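Local coordinates for ferredoxin-like protein (Thermotoga maritima, PDB 7KOE), which probably relays electrons through its two iron-sulfur clusters between the flavin of a partner electron transfer flavoprotein and other redox centres of the complex, at residues Y12-E26 with Y47-C61. Numbering follows the deposited sequence.
Sequences YRTDEENPHLKIKDE and YEWTESGMEVKFEGC. With FAD (flavin-adenine dinucleotide), chain J; SF4 (iron/sulfur cluster), chain M.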
loop_
_atom_site.group_PDB
_atom_site.type_symbol
_atom_site.label_atom_id
_atom_site.label_comp_id
_atom_site.label_asym_id
_atom_site.label_seq_id
_atom_site.Cartn_x
_atom_site.Cartn_y
_atom_site.Cartn_z
ATOM N N TYR D 12 11.606 30.148 12.439
ATOM C CA TYR D 12 12.239 31.098 13.327
ATOM C C TYR D 12 11.426 32.377 13.367
ATOM O O TYR D 12 10.784 32.760 12.390
ATOM C CB TYR D 12 13.652 31.447 12.881
ATOM C CG TYR D 12 14.656 30.332 12.951
ATOM C CD1 TYR D 12 14.749 29.389 11.944
ATOM C CD2 TYR D 12 15.534 30.242 14.007
ATOM C CE1 TYR D 12 15.678 28.389 11.997
ATOM C CE2 TYR D 12 16.464 29.245 14.063
ATOM C CZ TYR D 12 16.523 28.316 13.066
ATOM O OH TYR D 12 17.455 27.318 13.130
ATOM N N ARG D 13 11.461 33.035 14.513
ATOM C CA ARG D 13 11.201 34.464 14.584
ATOM C C ARG D 13 12.509 35.068 15.065
ATOM O O ARG D 13 12.832 35.001 16.251
ATOM C CB ARG D 13 10.038 34.813 15.495
ATOM C CG ARG D 13 9.635 36.258 15.337
ATOM C CD ARG D 13 8.295 36.575 15.939
ATOM N NE ARG D 13 7.181 36.048 15.171
ATOM C CZ ARG D 13 6.468 34.992 15.532
ATOM N NH1 ARG D 13 6.768 34.347 16.640
ATOM N NH2 ARG D 13 5.463 34.583 14.781
ATOM N N THR D 14 13.278 35.620 14.141
ATOM C CA THR D 14 14.601 36.112 14.466
ATOM C C THR D 14 14.511 37.476 15.133
ATOM O O THR D 14 13.725 38.333 14.726
ATOM C CB THR D 14 15.454 36.192 13.206
ATOM O OG1 THR D 14 15.237 35.022 12.413
ATOM C CG2 THR D 14 16.909 36.262 13.565
ATOM N N ASP D 15 15.309 37.660 16.179
ATOM C CA ASP D 15 15.436 38.930 16.884
ATOM C C ASP D 15 16.819 39.479 16.556
ATOM O O ASP D 15 17.774 39.286 17.304
ATOM C CB ASP D 15 15.252 38.731 18.370
ATOM C CG ASP D 15 14.816 39.987 19.073
ATOM O OD1 ASP D 15 14.559 40.992 18.385
ATOM O OD2 ASP D 15 14.726 39.971 20.315
ATOM N N GLU D 16 16.920 40.178 15.423
ATOM C CA GLU D 16 18.231 40.563 14.909
ATOM C C GLU D 16 18.843 41.714 15.693
ATOM O O GLU D 16 20.070 41.848 15.734
ATOM C CB GLU D 16 18.133 40.940 13.438
ATOM C CG GLU D 16 17.650 39.827 12.551
ATOM C CD GLU D 16 16.203 39.995 12.177
ATOM O OE1 GLU D 16 15.500 40.765 12.860
ATOM O OE2 GLU D 16 15.767 39.363 11.198
ATOM N N GLU D 17 18.018 42.549 16.315
ATOM C CA GLU D 17 18.549 43.654 17.096
ATOM C C GLU D 17 19.007 43.218 18.478
ATOM O O GLU D 17 19.672 43.997 19.168
ATOM C CB GLU D 17 17.503 44.765 17.224
ATOM C CG GLU D 17 16.231 44.370 17.967
ATOM C CD GLU D 17 15.155 43.792 17.065
ATOM O OE1 GLU D 17 15.451 42.867 16.276
ATOM O OE2 GLU D 17 14.002 44.261 17.152
ATOM N N ASN D 18 18.670 42.002 18.897
ATOM C CA ASN D 18 19.060 41.472 20.200
ATOM C C ASN D 18 19.739 40.127 19.999
ATOM O O ASN D 18 19.084 39.079 20.037
ATOM C CB ASN D 18 17.851 41.329 21.121
ATOM C CG ASN D 18 17.106 42.622 21.302
ATOM O OD1 ASN D 18 15.970 42.759 20.861
ATOM N ND2 ASN D 18 17.740 43.584 21.959
ATOM N N PRO D 19 21.055 40.117 19.780
ATOM C CA PRO D 19 21.783 38.843 19.722
ATOM C C PRO D 19 21.878 38.229 21.109
ATOM O O PRO D 19 22.416 38.838 22.034
ATOM C CB PRO D 19 23.159 39.244 19.183
ATOM C CG PRO D 19 22.976 40.598 18.621
ATOM C CD PRO D 19 21.929 41.246 19.448
ATOM N N HIS D 20 21.336 37.026 21.251
ATOM C CA HIS D 20 21.339 36.331 22.528
ATOM C C HIS D 20 22.610 35.532 22.760
ATOM O O HIS D 20 22.776 34.972 23.844
ATOM C CB HIS D 20 20.126 35.413 22.623
ATOM C CG HIS D 20 20.098 34.347 21.578
ATOM N ND1 HIS D 20 19.767 34.596 20.266
ATOM C CD2 HIS D 20 20.357 33.022 21.655
ATOM C CE1 HIS D 20 19.830 33.473 19.577
ATOM N NE2 HIS D 20 20.184 32.503 20.398
ATOM N N LEU D 21 23.503 35.469 21.782
ATOM C CA LEU D 21 24.793 34.803 21.921
ATOM C C LEU D 21 25.872 35.859 21.752
ATOM O O LEU D 21 26.214 36.230 20.627
ATOM C CB LEU D 21 24.972 33.703 20.892
ATOM C CG LEU D 21 23.808 32.759 20.684
ATOM C CD1 LEU D 21 24.021 32.031 19.405
ATOM C CD2 LEU D 21 23.752 31.808 21.817
ATOM N N LYS D 22 26.403 36.340 22.860
ATOM C CA LYS D 22 27.517 37.268 22.848
ATOM C C LYS D 22 28.732 36.547 23.400
ATOM O O LYS D 22 28.611 35.717 24.301
ATOM C CB LYS D 22 27.201 38.511 23.677
ATOM C CG LYS D 22 28.135 39.676 23.445
ATOM C CD LYS D 22 27.768 40.847 24.332
ATOM C CE LYS D 22 28.047 40.540 25.792
ATOM N NZ LYS D 22 29.503 40.463 26.070
ATOM N N ILE D 23 29.897 36.838 22.845
ATOM C CA ILE D 23 31.147 36.292 23.345
ATOM C C ILE D 23 31.784 37.340 24.243
ATOM O O ILE D 23 31.984 38.487 23.825
ATOM C CB ILE D 23 32.071 35.874 22.197
ATOM C CG1 ILE D 23 31.567 34.555 21.631
ATOM C CG2 ILE D 23 33.495 35.744 22.669
ATOM C CD1 ILE D 23 32.407 34.005 20.569
ATOM N N LYS D 24 32.077 36.946 25.484
ATOM C CA LYS D 24 32.485 37.900 26.507
ATOM C C LYS D 24 33.868 38.469 26.229
ATOM O O LYS D 24 34.134 39.638 26.529
ATOM C CB LYS D 24 32.455 37.230 27.876
ATOM C CG LYS D 24 31.085 36.799 28.332
ATOM C CD LYS D 24 31.184 35.906 29.548
ATOM C CE LYS D 24 29.832 35.711 30.198
ATOM N NZ LYS D 24 29.838 34.572 31.151
ATOM N N ASP D 25 34.759 37.666 25.659
ATOM C CA ASP D 25 36.133 38.085 25.411
ATOM C C ASP D 25 36.617 37.391 24.151
ATOM O O ASP D 25 36.833 36.177 24.154
ATOM C CB ASP D 25 37.030 37.748 26.598
ATOM C CG ASP D 25 38.252 38.634 26.678
ATOM O OD1 ASP D 25 39.015 38.694 25.693
ATOM O OD2 ASP D 25 38.454 39.268 27.734
ATOM N N GLU D 26 36.799 38.156 23.082
ATOM C CA GLU D 26 37.257 37.612 21.813
ATOM C C GLU D 26 38.710 37.166 21.844
ATOM O O GLU D 26 39.117 36.398 20.969
ATOM C CB GLU D 26 37.079 38.649 20.707
ATOM C CG GLU D 26 35.645 38.913 20.319
ATOM C CD GLU D 26 35.107 37.878 19.363
ATOM O OE1 GLU D 26 35.908 37.306 18.597
ATOM O OE2 GLU D 26 33.881 37.647 19.365
ATOM N N TYR D 47 28.715 29.160 15.222
ATOM C CA TYR D 47 30.043 29.704 15.420
ATOM C C TYR D 47 30.962 29.282 14.290
ATOM O O TYR D 47 31.021 28.108 13.925
ATOM C CB TYR D 47 30.611 29.237 16.752
ATOM C CG TYR D 47 29.849 29.763 17.926
ATOM C CD1 TYR D 47 30.133 31.006 18.452
ATOM C CD2 TYR D 47 28.841 29.024 18.503
ATOM C CE1 TYR D 47 29.436 31.492 19.521
ATOM C CE2 TYR D 47 28.143 29.505 19.562
ATOM C CZ TYR D 47 28.441 30.734 20.071
ATOM O OH TYR D 47 27.735 31.214 21.141
ATOM N N GLU D 48 31.677 30.253 13.737
ATOM C CA GLU D 48 32.691 29.995 12.723
ATOM C C GLU D 48 33.884 30.873 13.054
ATOM O O GLU D 48 33.749 32.094 13.136
ATOM C CB GLU D 48 32.169 30.289 11.320
ATOM C CG GLU D 48 33.239 30.226 10.255
ATOM C CD GLU D 48 32.720 30.615 8.891
ATOM O OE1 GLU D 48 31.510 30.894 8.773
ATOM O OE2 GLU D 48 33.523 30.643 7.934
ATOM N N TRP D 49 35.040 30.260 13.268
ATOM C CA TRP D 49 36.224 31.024 13.643
ATOM C C TRP D 49 36.944 31.473 12.385
ATOM O O TRP D 49 37.646 30.692 11.741
ATOM C CB TRP D 49 37.153 30.214 14.533
ATOM C CG TRP D 49 38.425 30.945 14.784
ATOM C CD1 TRP D 49 39.647 30.670 14.253
ATOM C CD2 TRP D 49 38.596 32.099 15.609
ATOM N NE1 TRP D 49 40.572 31.574 14.704
ATOM C CE2 TRP D 49 39.950 32.464 15.537
ATOM C CE3 TRP D 49 37.735 32.856 16.405
ATOM C CZ2 TRP D 49 40.465 33.548 16.231
ATOM C CZ3 TRP D 49 38.244 33.929 17.088
ATOM C CH2 TRP D 49 39.597 34.267 17.002
ATOM N N THR D 50 36.770 32.737 12.035
ATOM C CA THR D 50 37.557 33.367 10.993
ATOM C C THR D 50 38.798 33.984 11.635
ATOM O O THR D 50 38.971 33.947 12.854
ATOM C CB THR D 50 36.714 34.404 10.262
ATOM O OG1 THR D 50 36.308 35.417 11.189
ATOM C CG2 THR D 50 35.478 33.757 9.679
ATOM N N GLU D 51 39.682 34.561 10.824
ATOM C CA GLU D 51 40.774 35.341 11.390
ATOM C C GLU D 51 40.349 36.762 11.725
ATOM O O GLU D 51 41.107 37.487 12.374
ATOM C CB GLU D 51 41.971 35.356 10.441
ATOM C CG GLU D 51 42.664 34.011 10.338
ATOM C CD GLU D 51 43.872 34.042 9.433
ATOM O OE1 GLU D 51 44.101 35.083 8.786
ATOM O OE2 GLU D 51 44.596 33.025 9.370
ATOM N N SER D 52 39.150 37.165 11.307
ATOM C CA SER D 52 38.578 38.447 11.687
ATOM C C SER D 52 37.940 38.424 13.069
ATOM O O SER D 52 37.426 39.455 13.513
ATOM C CB SER D 52 37.534 38.870 10.654
ATOM O OG SER D 52 38.124 39.028 9.378
ATOM N N GLY D 53 37.953 37.281 13.749
ATOM C CA GLY D 53 37.269 37.070 15.001
ATOM C C GLY D 53 36.336 35.894 14.870
ATOM O O GLY D 53 36.454 35.084 13.944
ATOM N N MET D 54 35.388 35.794 15.794
ATOM C CA MET D 54 34.408 34.716 15.769
ATOM C C MET D 54 33.114 35.233 15.162
ATOM O O MET D 54 32.504 36.171 15.683
ATOM C CB MET D 54 34.158 34.159 17.164
ATOM C CG MET D 54 33.163 33.020 17.173
ATOM S SD MET D 54 33.806 31.507 16.469
ATOM C CE MET D 54 34.895 30.996 17.773
ATOM N N GLU D 55 32.696 34.619 14.063
ATOM C CA GLU D 55 31.413 34.927 13.451
ATOM C C GLU D 55 30.321 34.125 14.146
ATOM O O GLU D 55 30.294 32.896 14.051
ATOM C CB GLU D 55 31.454 34.609 11.961
ATOM C CG GLU D 55 30.156 34.864 11.239
ATOM C CD GLU D 55 30.204 34.421 9.793
ATOM O OE1 GLU D 55 31.193 33.768 9.405
ATOM O OE2 GLU D 55 29.254 34.731 9.044
ATOM N N VAL D 56 29.428 34.814 14.842
ATOM C CA VAL D 56 28.363 34.182 15.606
ATOM C C VAL D 56 27.066 34.419 14.848
ATOM O O VAL D 56 26.429 35.466 14.999
ATOM C CB VAL D 56 28.286 34.731 17.033
ATOM C CG1 VAL D 56 27.249 33.983 17.837
ATOM C CG2 VAL D 56 29.634 34.634 17.693
ATOM N N LYS D 57 26.661 33.447 14.032
ATOM C CA LYS D 57 25.404 33.538 13.292
ATOM C C LYS D 57 24.272 33.088 14.203
ATOM O O LYS D 57 23.715 31.999 14.064
ATOM C CB LYS D 57 25.455 32.697 12.026
ATOM C CG LYS D 57 26.803 32.626 11.370
ATOM C CD LYS D 57 26.718 31.807 10.107
ATOM C CE LYS D 57 28.089 31.539 9.532
ATOM N NZ LYS D 57 27.999 30.757 8.271
ATOM N N PHE D 58 23.891 33.973 15.125
ATOM C CA PHE D 58 22.905 33.666 16.155
ATOM C C PHE D 58 21.500 33.456 15.613
ATOM O O PHE D 58 20.623 33.051 16.379
ATOM C CB PHE D 58 22.881 34.777 17.213
ATOM C CG PHE D 58 22.254 36.061 16.747
ATOM C CD1 PHE D 58 22.986 36.971 16.009
ATOM C CD2 PHE D 58 20.942 36.375 17.072
ATOM C CE1 PHE D 58 22.421 38.145 15.580
ATOM C CE2 PHE D 58 20.373 37.541 16.637
ATOM C CZ PHE D 58 21.113 38.430 15.898
ATOM N N GLU D 59 21.257 33.744 14.337
ATOM C CA GLU D 59 19.914 33.632 13.789
ATOM C C GLU D 59 19.479 32.182 13.636
ATOM O O GLU D 59 18.282 31.891 13.699
ATOM C CB GLU D 59 19.845 34.372 12.454
ATOM C CG GLU D 59 20.947 34.011 11.488
ATOM C CD GLU D 59 22.080 35.013 11.487
ATOM O OE1 GLU D 59 22.077 35.920 12.343
ATOM O OE2 GLU D 59 22.983 34.881 10.638
ATOM N N GLY D 60 20.424 31.262 13.465
ATOM C CA GLY D 60 20.135 29.851 13.357
ATOM C C GLY D 60 20.229 29.066 14.631
ATOM O O GLY D 60 20.137 27.839 14.584
ATOM N N CYS D 61 20.440 29.766 15.744
ATOM C CA CYS D 61 20.588 29.095 17.057
ATOM C C CYS D 61 19.328 28.297 17.391
ATOM O O CYS D 61 18.226 28.867 17.335
ATOM C CB CYS D 61 20.869 30.098 18.165
ATOM S SG CYS D 61 21.315 29.300 19.727
HETATM P PA FAD J . 28.920 34.132 3.082
HETATM O O1A FAD J . 30.139 34.062 3.913
HETATM O O2A FAD J . 28.079 32.866 3.127
HETATM O O5B FAD J . 29.285 34.538 1.645
HETATM C C5B FAD J . 30.642 34.863 1.283
HETATM C C4B FAD J . 30.806 34.656 -0.198
HETATM O O4B FAD J . 31.592 35.736 -0.751
HETATM C C3B FAD J . 31.510 33.360 -0.597
HETATM O O3B FAD J . 30.861 32.757 -1.710
HETATM C C2B FAD J . 32.923 33.831 -0.945
HETATM O O2B FAD J . 33.542 32.996 -1.914
HETATM C C1B FAD J . 32.626 35.201 -1.542
HETATM N N9A FAD J . 33.753 36.124 -1.525
HETATM C C8A FAD J . 34.785 36.154 -0.626
HETATM N N7A FAD J . 35.669 37.095 -0.859
HETATM C C5A FAD J . 35.185 37.725 -1.994
HETATM C C6A FAD J . 35.661 38.810 -2.756
HETATM N N6A FAD J . 36.782 39.480 -2.475
HETATM N N1A FAD J . 34.936 39.188 -3.832
HETATM C C2A FAD J . 33.814 38.524 -4.117
HETATM N N3A FAD J . 33.267 37.492 -3.472
HETATM C C4A FAD J . 34.006 37.137 -2.415
HETATM N N1 FAD J . 20.610 35.995 5.172
HETATM C C2 FAD J . 20.231 37.057 4.413
HETATM O O2 FAD J . 21.007 37.580 3.621
HETATM N N3 FAD J . 18.956 37.554 4.516
HETATM C C4 FAD J . 17.978 37.081 5.334
HETATM O O4 FAD J . 16.869 37.609 5.347
HETATM C C4X FAD J . 18.387 35.963 6.148
HETATM N N5 FAD J . 17.522 35.459 6.947
HETATM C C5X FAD J . 17.899 34.393 7.723
HETATM C C6 FAD J . 16.967 33.846 8.592
HETATM C C7 FAD J . 17.295 32.767 9.398
HETATM C C7M FAD J . 16.256 32.202 10.327
HETATM C C8 FAD J . 18.584 32.218 9.332
HETATM C C8M FAD J . 18.970 31.046 10.179
HETATM C C9 FAD J . 19.521 32.763 8.463
HETATM C C9A FAD J . 19.186 33.846 7.664
HETATM N N10 FAD J . 20.097 34.409 6.755
HETATM C C10 FAD J . 19.734 35.488 5.994
HETATM C "C1'" FAD J . 21.479 33.914 6.678
HETATM C "C2'" FAD J . 21.730 32.913 5.561
HETATM O "O2'" FAD J . 21.343 31.602 5.973
HETATM C "C3'" FAD J . 23.222 32.912 5.236
HETATM O "O3'" FAD J . 23.929 32.404 6.362
HETATM C "C4'" FAD J . 23.779 34.294 4.901
HETATM O "O4'" FAD J . 23.015 34.879 3.848
HETATM C "C5'" FAD J . 25.237 34.266 4.506
HETATM O "O5'" FAD J . 25.599 35.565 3.997
HETATM P P FAD J . 26.657 35.728 2.850
HETATM O O1P FAD J . 26.710 37.218 2.509
HETATM O O2P FAD J . 26.389 34.823 1.746
HETATM O O3P FAD J . 28.006 35.335 3.553
HETATM FE FE1 SF4 M . 22.504 28.029 19.435
HETATM FE FE2 SF4 M . 22.788 25.198 20.447
HETATM FE FE3 SF4 M . 24.741 27.321 21.336
HETATM FE FE4 SF4 M . 24.802 26.312 18.491
HETATM S S1 SF4 M . 24.913 25.401 20.419
HETATM S S2 SF4 M . 24.630 28.232 19.408
HETATM S S3 SF4 M . 22.676 26.108 18.519
HETATM S S4 SF4 M . 22.616 27.119 21.363
#
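Cys61 SG binds an iron of one cluster and takes a hydrogen bond from His20 NE2 (3.5 Å, N-H...S angle 163°), the sulfur lying near the imidazole plane. Such an N-H...S bond would probably draw charge from the thiolate and tune the cluster. His20 CG stands between its backbone N and carbonyl carbon (chi1 62°), which swings the ring edge toward Cys61 and sets CE1 3.3 Å from Phe58 O. Leu21 CD1 bridges Phe58 CB and cluster sulfur S2, the latter at 3.8 Å; Tyr47 CE2 approaches the same sulfur. At the flavin end, Tyr12 donates its OH to Gly60 O (3.1 Å) from above the carbonyl plane, while CD1 meets the flavin methyl C7M at 3.6 Å. Gly60 CA and Glu59 CG also touch the flavin's dimethylbenzene end, so this short 3-10 turn, with Cys61 next to it, lies between flavin and cluster, consistent with an electron path. A leucine replacing Tyr12 would probably leave Gly60 O without this donor and open a gap beside Gly60. At the start of the turn, the Phe58 ring is wedged against the loop 15-19: Pro19 CA sits over one ring face in a CH-pi contact, and Asp15 O and Glu16 O meet the edge. Farther along, Ile23 CD1 packs on Met54 CG (3.6 Å), Val56 and Tyr47, and Glu26, bent at chi2 (-82°), accepts Met54 N on the syn side of OE1 (3.2 Å). Met54 reaches the second cluster. Thus 12-20 wraps the 58-61 turn and 21-26 runs beside strand 53-56 of the hairpin in this two-cluster ferredoxin fold; strand 77-78 pairs with strand 21-22, helix 37-40 packs on Tyr47 and Met54, and helix 28-32 touches Ile23 and Trp49.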